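Local coordinates for protein geranyltranstransferase (Agrobacterium tumefaciens, PDB 2H8O) that probably catalyses the chain-elongating condensation of geranyl diphosphate with isopentenyl diphosphate to give farnesyl diphosphate, as a two-chain, mainly helical prenyl synthase, at residues A[57-60]-A[61-65]; A[77-80]-A[81-85]; A[116-119]-A[120-123]; A[257-260]-A[261-265]. All coordinates share one frame; numbering follows the deposited sequence.

Contact 1 of 4, residues A[57-60]-A[61-65]; sequences LLSG and EARAD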
# COMPACT_ATOMS: atom_id res chain seq x y z
N LEU A 57 -4.69 -4.28 -16.43
CA LEU A 57 -4.51 -3.32 -15.33
C LEU A 57 -3.14 -2.63 -15.35
O LEU A 57 -2.98 -1.56 -14.75
CB LEU A 57 -4.72 -4.02 -13.98
CG LEU A 57 -6.13 -4.55 -13.69
CD1 LEU A 57 -6.14 -5.51 -12.51
CD2 LEU A 57 -7.07 -3.38 -13.42
N LEU A 58 -2.17 -3.26 -16.02
CA LEU A 58 -0.81 -2.70 -16.16
C LEU A 58 -0.59 -2.08 -17.54
O LEU A 58 0.54 -1.81 -17.94
CB LEU A 58 0.24 -3.78 -15.84
CG LEU A 58 0.21 -4.27 -14.39
CD1 LEU A 58 1.13 -5.48 -14.22
CD2 LEU A 58 0.62 -3.15 -13.43
N SER A 59 -1.66 -1.77 -18.26
CA SER A 59 -1.50 -1.11 -19.55
C SER A 59 -0.98 0.31 -19.36
O SER A 59 -1.02 0.86 -18.25
CB SER A 59 -2.81 -1.11 -20.34
OG SER A 59 -3.73 -0.24 -19.73
N GLY A 60 -0.49 0.90 -20.44
CA GLY A 60 0.20 2.17 -20.37
C GLY A 60 -0.69 3.39 -20.29
O GLY A 60 -0.20 4.49 -20.05
N GLU A 61 -1.98 3.23 -20.52
CA GLU A 61 -2.96 4.34 -20.52
C GLU A 61 -3.19 4.82 -19.10
O GLU A 61 -3.46 3.99 -18.22
CB GLU A 61 -4.30 3.87 -21.12
CG GLU A 61 -4.54 2.35 -20.98
CD GLU A 61 -5.99 1.92 -21.06
OE1 GLU A 61 -6.81 2.64 -21.67
OE2 GLU A 61 -6.30 0.82 -20.53
N ALA A 62 -3.13 6.13 -18.88
CA ALA A 62 -3.44 6.69 -17.58
C ALA A 62 -4.93 6.53 -17.31
O ALA A 62 -5.76 6.71 -18.19
CB ALA A 62 -3.04 8.15 -17.51
N ARG A 63 -5.25 6.16 -16.07
CA ARG A 63 -6.62 6.09 -15.60
C ARG A 63 -7.08 7.45 -15.09
O ARG A 63 -6.28 8.38 -14.91
CB ARG A 63 -6.73 5.05 -14.50
CG ARG A 63 -7.01 3.67 -15.01
CD ARG A 63 -6.01 3.19 -16.02
NE ARG A 63 -6.26 1.78 -16.31
CZ ARG A 63 -5.47 1.01 -17.05
NH1 ARG A 63 -5.79 -0.26 -17.23
NH2 ARG A 63 -4.37 1.50 -17.60
N ALA A 64 -8.38 7.56 -14.82
CA ALA A 64 -8.89 8.73 -14.12
C ALA A 64 -8.04 8.96 -12.88
O ALA A 64 -7.69 8.03 -12.14
CB ALA A 64 -10.38 8.53 -13.73
N ASP A 65 -7.66 10.21 -12.65
CA ASP A 65 -6.93 10.58 -11.44
C ASP A 65 -5.43 10.26 -11.47
O ASP A 65 -4.73 10.52 -10.49
CB ASP A 65 -7.58 9.88 -10.23
CG ASP A 65 -7.66 10.77 -9.05
OD1 ASP A 65 -7.02 11.84 -9.11
OD2 ASP A 65 -8.39 10.39 -8.08
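Arg-63 reaches back across a tight surface turn to Ser-59, and its guanidinium bonds to both sides of the turn that follows helix 34-57. From CB the chain runs on to CG and then kinks (chi2 55°), which brings the guanidinium back to Ser-59. Arg-63 CZ lies 3.4 Å from Ser-59 OG, and Arg-63 NH2 donates twice: to Ser-59 OG at 2.8 Å, with the hydroxyl tilted 20° from the guanidinium plane, and to the backbone O of Glu-61 at 2.7 Å, an oxygen that lies in that plane. Arg-63 NH1 sits 3.8 Å from Leu-57 CA and is also bonded to the carbonyl of His-56, while Leu-57 O lies over one guanidinium face. Ser-59 OG is hydrogen-bonded to His-56 O as well. The carboxylate of Glu-61 has more than one position, so its approach to the hydroxyl and the guanidinium is less certain. Asp-65 forms a salt bridge to Arg-248 of the second subunit. The turn belongs to the surface connection between helices 34-57 and 71-82, where Arg-63 and Arg-69 bind carbonyls at the C-terminal end of the first helix.

Contact 2 of 4, residues A[77-80]-A[81-85]; sequences MRHG and VLNGG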
# COMPACT_ATOMS: atom_id res chain seq x y z
N MET A 77 7.25 -3.05 -13.15
CA MET A 77 6.07 -3.65 -12.51
C MET A 77 5.64 -4.90 -13.27
O MET A 77 5.39 -5.93 -12.66
CB MET A 77 4.90 -2.66 -12.41
CG MET A 77 5.18 -1.40 -11.55
SD MET A 77 3.93 -0.04 -11.72
CE MET A 77 2.51 -0.83 -10.92
N ARG A 78 5.51 -4.81 -14.59
CA ARG A 78 5.15 -5.97 -15.40
C ARG A 78 6.15 -7.11 -15.23
O ARG A 78 5.75 -8.29 -15.16
CB ARG A 78 5.06 -5.59 -16.86
CG ARG A 78 3.92 -4.66 -17.23
CD ARG A 78 4.05 -4.24 -18.69
NE ARG A 78 3.05 -3.24 -19.04
CZ ARG A 78 3.24 -2.23 -19.89
NH1 ARG A 78 2.25 -1.39 -20.14
NH2 ARG A 78 4.42 -2.07 -20.51
N HIS A 79 7.44 -6.78 -15.17
CA HIS A 79 8.48 -7.79 -14.99
C HIS A 79 8.28 -8.49 -13.64
O HIS A 79 8.39 -9.71 -13.54
CB HIS A 79 9.88 -7.18 -15.08
CG HIS A 79 10.96 -8.22 -15.17
ND1 HIS A 79 11.19 -8.95 -16.32
CD2 HIS A 79 11.84 -8.68 -14.25
CE1 HIS A 79 12.18 -9.80 -16.10
NE2 HIS A 79 12.60 -9.65 -14.85
N GLY A 80 7.98 -7.71 -12.61
CA GLY A 80 7.75 -8.26 -11.28
C GLY A 80 6.57 -9.22 -11.27
O GLY A 80 6.62 -10.27 -10.63
N VAL A 81 5.52 -8.86 -11.99
CA VAL A 81 4.34 -9.73 -12.11
C VAL A 81 4.63 -10.97 -12.96
O VAL A 81 4.23 -12.08 -12.61
CB VAL A 81 3.13 -8.94 -12.62
CG1 VAL A 81 1.94 -9.85 -12.89
CG2 VAL A 81 2.71 -7.88 -11.60
N LEU A 82 5.36 -10.81 -14.05
CA LEU A 82 5.77 -11.94 -14.90
C LEU A 82 6.47 -13.03 -14.11
O LEU A 82 6.22 -14.22 -14.33
CB LEU A 82 6.70 -11.45 -16.01
CG LEU A 82 7.04 -12.52 -17.04
CD1 LEU A 82 5.82 -12.85 -17.86
CD2 LEU A 82 8.18 -12.01 -17.91
N ASN A 83 7.32 -12.63 -13.17
CA ASN A 83 8.14 -13.54 -12.34
C ASN A 83 7.45 -14.11 -11.10
O ASN A 83 8.12 -14.78 -10.30
CB ASN A 83 9.37 -12.81 -11.79
CG ASN A 83 10.40 -12.46 -12.84
OD1 ASN A 83 11.28 -11.61 -12.59
ND2 ASN A 83 10.34 -13.11 -14.00
N GLY A 84 6.16 -13.83 -10.92
CA GLY A 84 5.47 -14.09 -9.67
C GLY A 84 5.09 -15.52 -9.33
O GLY A 84 4.74 -15.81 -8.17
N GLY A 85 5.16 -16.40 -10.32
CA GLY A 85 4.90 -17.83 -10.10
C GLY A 85 3.58 -18.33 -10.64
O GLY A 85 3.04 -17.80 -11.60
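Val-81, Leu-82 and Asn-83 each donate their backbone N-H to the carbonyl four residues earlier, the last regular alpha-helical bonds of helix 71-82. Val-81 N reaches Met-77 O at 3.0 Å, Leu-82 N reaches Arg-78 O at 2.8 Å, and Asn-83 N reaches His-79 O at 3.1 Å. The pattern then tightens, with Gly-84 N bonded to Val-81 O, three residues back, at 3.1 Å. Gly-85 leaves helical geometry with a positive phi of 106°, a conformation that glycine adopts readily. Gly-84 and Gly-85 open the sequence GGKRLRP, which corresponds to the conserved GGKR(X)RP region of trans-prenyl synthases, so the helix end described here leads directly into a segment that in relatives contributes to the substrate site. Among the side chains, His-79 and Asn-83 meet one turn apart. With CG of His-79 anti to the backbone N (chi1 -169°), the imidazole meets the amide of Asn-83, which stands over one face near the rim, the two planes 78° apart and thus nearly perpendicular. Asn-83 OD1 comes within 3.3 Å of His-79 NE2, but at a poor angle for a hydrogen bond; NE2 is instead bonded to the carbonyl of Pro-140. Val-81 CG2 packs 3.5 Å from Met-77 O, and Leu-82 CB sits 3.4 Å from Arg-78 O. Met-77 and Val-81 both face helix 148-167, touching Leu-158, whereas the guanidinium of Arg-78 binds the carbonyl of Leu-58.

Contact 3 of 4, residues A[116-119]-A[120-123]; sequences CLHC and YSLV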
# COMPACT_ATOMS: atom_id res chain seq x y z
N CYS A 116 -0.86 -8.79 -7.30
CA CYS A 116 0.01 -7.62 -7.35
C CYS A 116 0.76 -7.48 -6.03
O CYS A 116 1.95 -7.22 -6.01
CB CYS A 116 -0.77 -6.33 -7.59
SG CYS A 116 -1.26 -6.11 -9.30
N LEU A 117 0.05 -7.67 -4.92
CA LEU A 117 0.68 -7.54 -3.60
C LEU A 117 1.72 -8.67 -3.41
O LEU A 117 2.85 -8.41 -2.97
CB LEU A 117 -0.39 -7.51 -2.51
CG LEU A 117 0.10 -6.96 -1.15
CD1 LEU A 117 -1.01 -6.25 -0.37
CD2 LEU A 117 0.78 -8.04 -0.37
N HIS A 118 1.33 -9.90 -3.69
CA HIS A 118 2.30 -10.99 -3.63
C HIS A 118 3.57 -10.65 -4.44
O HIS A 118 4.69 -10.80 -3.96
CB HIS A 118 1.67 -12.30 -4.13
CG HIS A 118 2.65 -13.40 -4.33
ND1 HIS A 118 3.40 -13.94 -3.30
CD2 HIS A 118 3.01 -14.07 -5.45
CE1 HIS A 118 4.18 -14.89 -3.79
NE2 HIS A 118 3.97 -14.99 -5.09
N CYS A 119 3.40 -10.18 -5.66
CA CYS A 119 4.53 -9.90 -6.52
C CYS A 119 5.38 -8.74 -6.00
O CYS A 119 6.60 -8.76 -6.13
CB CYS A 119 4.10 -9.66 -7.95
SG CYS A 119 3.43 -11.15 -8.74
N TYR A 120 4.75 -7.73 -5.38
CA TYR A 120 5.52 -6.63 -4.81
C TYR A 120 6.46 -7.19 -3.75
O TYR A 120 7.61 -6.76 -3.63
CB TYR A 120 4.62 -5.52 -4.21
CG TYR A 120 4.73 -5.34 -2.69
CD1 TYR A 120 5.82 -4.72 -2.11
CD2 TYR A 120 3.69 -5.75 -1.85
CE1 TYR A 120 5.93 -4.55 -0.74
CE2 TYR A 120 3.78 -5.59 -0.49
CZ TYR A 120 4.89 -4.98 0.07
OH TYR A 120 5.02 -4.79 1.45
N SER A 121 5.94 -8.12 -2.95
CA SER A 121 6.73 -8.64 -1.84
C SER A 121 7.99 -9.33 -2.35
O SER A 121 9.05 -9.25 -1.72
CB SER A 121 5.88 -9.55 -0.96
OG SER A 121 5.69 -10.85 -1.51
N LEU A 122 7.90 -9.98 -3.51
CA LEU A 122 9.04 -10.70 -4.08
C LEU A 122 10.06 -9.70 -4.62
O LEU A 122 11.27 -9.87 -4.43
CB LEU A 122 8.59 -11.62 -5.21
CG LEU A 122 7.49 -12.62 -4.92
CD1 LEU A 122 7.12 -13.40 -6.18
CD2 LEU A 122 7.86 -13.56 -3.77
N VAL A 123 9.59 -8.66 -5.29
CA VAL A 123 10.47 -7.61 -5.82
C VAL A 123 11.31 -6.99 -4.71
O VAL A 123 12.53 -6.84 -4.84
CB VAL A 123 9.66 -6.51 -6.54
CG1 VAL A 123 10.58 -5.32 -6.98
CG2 VAL A 123 8.94 -7.12 -7.74
O HOH W 1 4.18 -13.16 -0.79
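This is a largely buried contact between successive turns of helix 104-125, near the centre of the chain, and its two sides differ in character. On the polar side Ser-121 meets His-118. With OG placed between its own backbone N and carbonyl carbon (chi1 78°), the hydroxyl of Ser-121 folds back on the helix and donates to His-118 O at 2.6 Å. It also accepts from a water, 2.9 Å from Ser-121 OG, that lies in the plane of the imidazole and is hydrogen-bonded to His-118 ND1 at 2.7 Å. The other ring nitrogen, NE2, bonds to Gly-84 O, so both nitrogens have partners, which should restrain the rotation of the ring. Leu-122 CG lies over one face of this imidazole, toward the rim, and Leu-122 CD1 comes 3.7 Å from His-118 NE2. His-118 O is shared, since Leu-122 N also makes a weak bond to it. On the apolar side Leu-117 and Tyr-120 lie alongside one another, pointing the same way, with Leu-117 CG 3.9 Å from Tyr-120 CD2. The tyrosine is strained: chi1 is nearly eclipsed at 115°, and Tyr-120 CD2 is pressed to 3.0 Å from Leu-117 O. Both side chains pack on Leu-159 and Met-194, and Tyr-120 also touches Asp-156 of the second subunit. The helix runs directly into the sequence DDLPAMD, the first aspartate-rich motif of the prenyl synthase fold, which in relatives binds the magnesium ions of the allylic diphosphate.

Contact 4 of 4, residues A[257-260]-A[261-265]; sequences SFQL and ADDLL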
# COMPACT_ATOMS: atom_id res chain seq x y z
N SER A 257 0.00 -26.01 5.55
CA SER A 257 0.45 -27.08 4.66
C SER A 257 1.47 -26.57 3.64
O SER A 257 2.46 -27.25 3.34
CB SER A 257 -0.74 -27.72 3.95
OG SER A 257 -1.55 -28.43 4.88
N PHE A 258 1.21 -25.39 3.10
CA PHE A 258 2.10 -24.75 2.12
C PHE A 258 3.51 -24.61 2.68
O PHE A 258 4.48 -24.97 2.02
CB PHE A 258 1.51 -23.40 1.73
CG PHE A 258 2.34 -22.60 0.76
CD1 PHE A 258 2.05 -22.63 -0.60
CD2 PHE A 258 3.38 -21.80 1.21
CE1 PHE A 258 2.80 -21.88 -1.49
CE2 PHE A 258 4.13 -21.06 0.34
CZ PHE A 258 3.84 -21.09 -1.02
N GLN A 259 3.60 -24.14 3.91
CA GLN A 259 4.89 -23.92 4.57
C GLN A 259 5.63 -25.24 4.82
O GLN A 259 6.81 -25.36 4.49
CB GLN A 259 4.67 -23.18 5.89
CG GLN A 259 5.95 -22.80 6.62
CD GLN A 259 6.79 -21.85 5.81
OE1 GLN A 259 6.29 -20.84 5.30
NE2 GLN A 259 8.08 -22.18 5.65
N LEU A 260 4.95 -26.22 5.42
CA LEU A 260 5.55 -27.53 5.71
C LEU A 260 6.02 -28.24 4.45
O LEU A 260 7.14 -28.73 4.39
CB LEU A 260 4.55 -28.44 6.41
CG LEU A 260 4.46 -28.47 7.93
CD1 LEU A 260 3.44 -29.50 8.34
CD2 LEU A 260 5.82 -28.79 8.55
N ALA A 261 5.15 -28.29 3.44
CA ALA A 261 5.50 -28.97 2.19
C ALA A 261 6.76 -28.36 1.60
O ALA A 261 7.63 -29.08 1.12
CB ALA A 261 4.34 -28.90 1.18
N ASP A 262 6.85 -27.03 1.66
CA ASP A 262 7.99 -26.31 1.09
C ASP A 262 9.27 -26.63 1.85
O ASP A 262 10.31 -26.89 1.24
CB ASP A 262 7.75 -24.80 1.07
CG ASP A 262 8.57 -24.10 0.01
OD1 ASP A 262 8.38 -24.42 -1.19
OD2 ASP A 262 9.41 -23.24 0.37
N ASP A 263 9.18 -26.61 3.18
CA ASP A 263 10.35 -26.90 4.01
C ASP A 263 10.77 -28.37 3.87
O ASP A 263 11.95 -28.67 3.92
CB ASP A 263 10.10 -26.53 5.47
CG ASP A 263 10.00 -25.02 5.68
OD1 ASP A 263 10.61 -24.26 4.90
OD2 ASP A 263 9.30 -24.60 6.63
N LEU A 264 9.80 -29.27 3.69
CA LEU A 264 10.10 -30.68 3.40
C LEU A 264 10.81 -30.85 2.05
O LEU A 264 11.80 -31.58 1.96
CB LEU A 264 8.82 -31.54 3.38
CG LEU A 264 8.32 -32.20 4.66
CD1 LEU A 264 9.43 -33.03 5.35
CD2 LEU A 264 7.78 -31.18 5.62
N LEU A 265 10.28 -30.21 1.01
CA LEU A 265 10.90 -30.24 -0.33
C LEU A 265 12.36 -29.86 -0.25
O LEU A 265 13.23 -30.59 -0.73
CB LEU A 265 10.20 -29.28 -1.30
CG LEU A 265 8.93 -29.73 -2.02
CD1 LEU A 265 8.43 -28.62 -2.95
CD2 LEU A 265 9.17 -31.02 -2.79
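Asp-262 and Asp-263 begin the sequence DDLLD on helix 241-267, the second aspartate-rich motif of the trans-prenyl synthases, which in relatives helps to bind the diphosphate through magnesium. Asp-263 is joined to Gln-259, one turn earlier, by a side-chain bond: Gln-259 NE2 donates to Asp-263 OD2 at 2.9 Å with an N-H...O angle of 171°. The acceptor lies in the amide plane, but the amide nitrogen approaches the syn side of OD2 from 34° outside the carboxylate plane. Gln-259 gets there by a bend at chi2 (62°), which curls its amide over the helix surface toward the next turn. The backbones are linked as well, Asp-263 N to Gln-259 O at 3.0 Å and Ala-261 N to Ser-257 O at 2.9 Å. Asp-262 diverges, its CB resting 3.4 Å from Phe-258 O while its carboxylate leads away from the preceding turn. Leu-260 and Leu-264 both pack toward helix 295-312. Gln-259 OE1 is bonded to Thr-222 on helix 211-237, which holds the amide at both ends; Gln-259 is thus placed to restrain the carboxylate of Asp-263, probably as a second-shell residue if the motif binds magnesium as in relatives.

Contact 1 is a surface turn, contacts 2 and 3 are buried, and contact 4 is partly buried on the other side of the chain's centre from contact 1. Contacts 1 to 3 form a connected series: Leu-58 packs on Val-81, and Cys-119 packs against Gly-80, Val-81 and Gly-84, so that helices 71-82 and 104-125 meet directly. Contact 4 touches none of the others. A guanidinium collecting oxygens dominates at the surface, the buried pair relies on helical backbone bonds, imidazoles and apolar packing, and contact 4 is marked by a side-chain amide-to-carboxylate hydrogen bond. Contacts 1 to 3 all reach the second subunit, contact 1 through polar bonds; contact 4 does not.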